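Local coordinates for protein putative Chlorite dismutase TA0507 (Thermoplasma acidophilum, PDB 3DTZ) that is of unconfirmed function but belongs to the chlorite dismutase family and probably binds heme as an oxidoreductase, at residues Y70-Y73 with V79-W82. Sequence-based numbering, arbitrary orientation.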
loop_
_atom_site.group_PDB
_atom_site.type_symbol
_atom_site.label_atom_id
_atom_site.label_comp_id
_atom_site.label_asym_id
_atom_site.label_seq_id
_atom_site.Cartn_x
_atom_site.Cartn_y
_atom_site.Cartn_z
ATOM N N TYR D 70 22.811 1.528 -12.894
ATOM C CA TYR D 70 22.750 0.082 -12.647
ATOM C C TYR D 70 21.496 -0.523 -13.274
ATOM O O TYR D 70 20.424 0.084 -13.258
ATOM C CB TYR D 70 22.701 -0.223 -11.147
ATOM C CG TYR D 70 23.903 0.311 -10.443
ATOM C CD1 TYR D 70 23.913 1.623 -9.952
ATOM C CD2 TYR D 70 25.051 -0.469 -10.328
ATOM C CE1 TYR D 70 25.065 2.148 -9.337
ATOM C CE2 TYR D 70 26.208 0.033 -9.717
ATOM C CZ TYR D 70 26.198 1.334 -9.213
ATOM O OH TYR D 70 27.310 1.828 -8.601
ATOM N N ARG D 71 21.664 -1.718 -13.827
ATOM C CA ARG D 71 20.547 -2.594 -14.189
ATOM C C ARG D 71 19.997 -3.156 -12.879
ATOM O O ARG D 71 20.735 -3.272 -11.900
ATOM C CB ARG D 71 21.069 -3.748 -15.051
ATOM C CG ARG D 71 21.667 -3.274 -16.403
ATOM C CD ARG D 71 22.758 -4.210 -16.915
ATOM N NE ARG D 71 22.238 -5.537 -17.290
ATOM C CZ ARG D 71 23.019 -6.550 -17.647
ATOM N NH1 ARG D 71 24.357 -6.394 -17.685
ATOM N NH2 ARG D 71 22.470 -7.715 -17.994
ATOM N N SER D 72 18.711 -3.487 -12.855
ATOM C CA SER D 72 18.044 -3.871 -11.631
ATOM C C SER D 72 17.643 -5.321 -11.656
ATOM O O SER D 72 17.026 -5.773 -12.624
ATOM C CB SER D 72 16.790 -2.985 -11.439
ATOM O OG SER D 72 15.856 -3.529 -10.494
ATOM N N TYR D 73 17.937 -6.032 -10.570
ATOM C CA TYR D 73 17.435 -7.378 -10.379
ATOM C C TYR D 73 15.917 -7.416 -10.057
ATOM O O TYR D 73 15.256 -8.408 -10.333
ATOM C CB TYR D 73 18.243 -8.106 -9.295
ATOM C CG TYR D 73 19.560 -8.638 -9.806
ATOM C CD1 TYR D 73 20.694 -7.824 -9.862
ATOM C CD2 TYR D 73 19.659 -9.944 -10.296
ATOM C CE1 TYR D 73 21.924 -8.333 -10.358
ATOM C CE2 TYR D 73 20.877 -10.448 -10.809
ATOM C CZ TYR D 73 22.000 -9.633 -10.816
ATOM O OH TYR D 73 23.201 -10.095 -11.315
ATOM N N VAL D 79 16.046 0.494 -14.061
ATOM C CA VAL D 79 17.321 1.197 -13.947
ATOM C C VAL D 79 17.411 1.858 -12.579
ATOM O O VAL D 79 16.376 2.297 -12.034
ATOM C CB VAL D 79 17.506 2.236 -15.096
ATOM C CG1 VAL D 79 16.375 3.272 -15.070
ATOM C CG2 VAL D 79 18.860 2.921 -15.014
ATOM N N ILE D 80 18.631 1.944 -12.050
ATOM C CA ILE D 80 18.905 2.654 -10.787
ATOM C C ILE D 80 20.018 3.649 -11.075
ATOM O O ILE D 80 20.973 3.315 -11.767
ATOM C CB ILE D 80 19.403 1.676 -9.694
ATOM C CG1 ILE D 80 18.379 0.556 -9.466
ATOM C CG2 ILE D 80 19.708 2.434 -8.354
ATOM C CD1 ILE D 80 19.010 -0.789 -8.899
ATOM N N PHE D 81 19.858 4.873 -10.567
ATOM C CA PHE D 81 20.840 5.946 -10.680
ATOM C C PHE D 81 21.378 6.263 -9.282
ATOM O O PHE D 81 20.616 6.348 -8.327
ATOM C CB PHE D 81 20.142 7.226 -11.219
ATOM C CG PHE D 81 19.609 7.085 -12.624
ATOM C CD1 PHE D 81 20.499 7.026 -13.709
ATOM C CD2 PHE D 81 18.236 6.987 -12.869
ATOM C CE1 PHE D 81 20.030 6.885 -15.022
ATOM C CE2 PHE D 81 17.751 6.830 -14.191
ATOM C CZ PHE D 81 18.657 6.804 -15.264
ATOM N N TRP D 82 22.676 6.490 -9.176
ATOM C CA TRP D 82 23.285 6.925 -7.922
ATOM C C TRP D 82 24.216 8.112 -8.231
ATOM O O TRP D 82 25.044 8.017 -9.112
ATOM C CB TRP D 82 24.082 5.773 -7.315
ATOM C CG TRP D 82 24.905 6.108 -6.105
ATOM C CD1 TRP D 82 24.592 7.010 -5.097
ATOM C CD2 TRP D 82 26.172 5.533 -5.759
ATOM N NE1 TRP D 82 25.614 7.030 -4.156
ATOM C CE2 TRP D 82 26.582 6.124 -4.527
ATOM C CE3 TRP D 82 27.001 4.554 -6.361
ATOM C CZ2 TRP D 82 27.786 5.765 -3.876
ATOM C CZ3 TRP D 82 28.207 4.196 -5.718
ATOM C CH2 TRP D 82 28.604 4.830 -4.494
#
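The side chains of Tyr70 and Trp82 lie side by side and point the same way, the phenol hydroxyl coming to the edge of the indole. The phenol oxygen OH of Tyr70 sits in the plane of the indole at the edge of its six-membered ring, 3.5 Å from CE3 of Trp82. At the rim of the phenol, close to its plane, come the carbonyl oxygen of Ile80 and CB of Trp82, the latter 4.3 Å from CE1 of Tyr70. Phe140, from the strand 139-147, stacks with both rings and so joins them from outside the hairpin. Trp82 places its CG anti to the backbone N (chi1 173°), which carries the indole alongside the phenol. Within 79-82, CG2 of Val79 lies over one face of Phe81, offset toward the rim.

In the backbone, Tyr70 and Ile80 form an antiparallel hydrogen-bonded pair. Tyr70 N gives its hydrogen to Ile80 O at 2.8 Å, and Ile80 N returns the bond to Tyr70 O at 2.9 Å. Tyr70 O also receives a CA-H contact from Val79 CA at 3.4 Å. On the face that bears Tyr70, its CB packs 4.1 Å from CB of Ile80, whose CD1 reaches CB of Ser72 at 4.0 Å; OG of Ser72 bonds instead to the carbonyl of Arg74, in the turn.

The example illustrates how a beta hairpin of the ferredoxin-like chlorite dismutase fold divides its chemistry: paired peptide bonds satisfy the buried backbone of Tyr70 and Ile80, while apolar contacts join the two strands, and the stacks of Tyr70 and Trp82 with Phe140 tie them to strand 139-147.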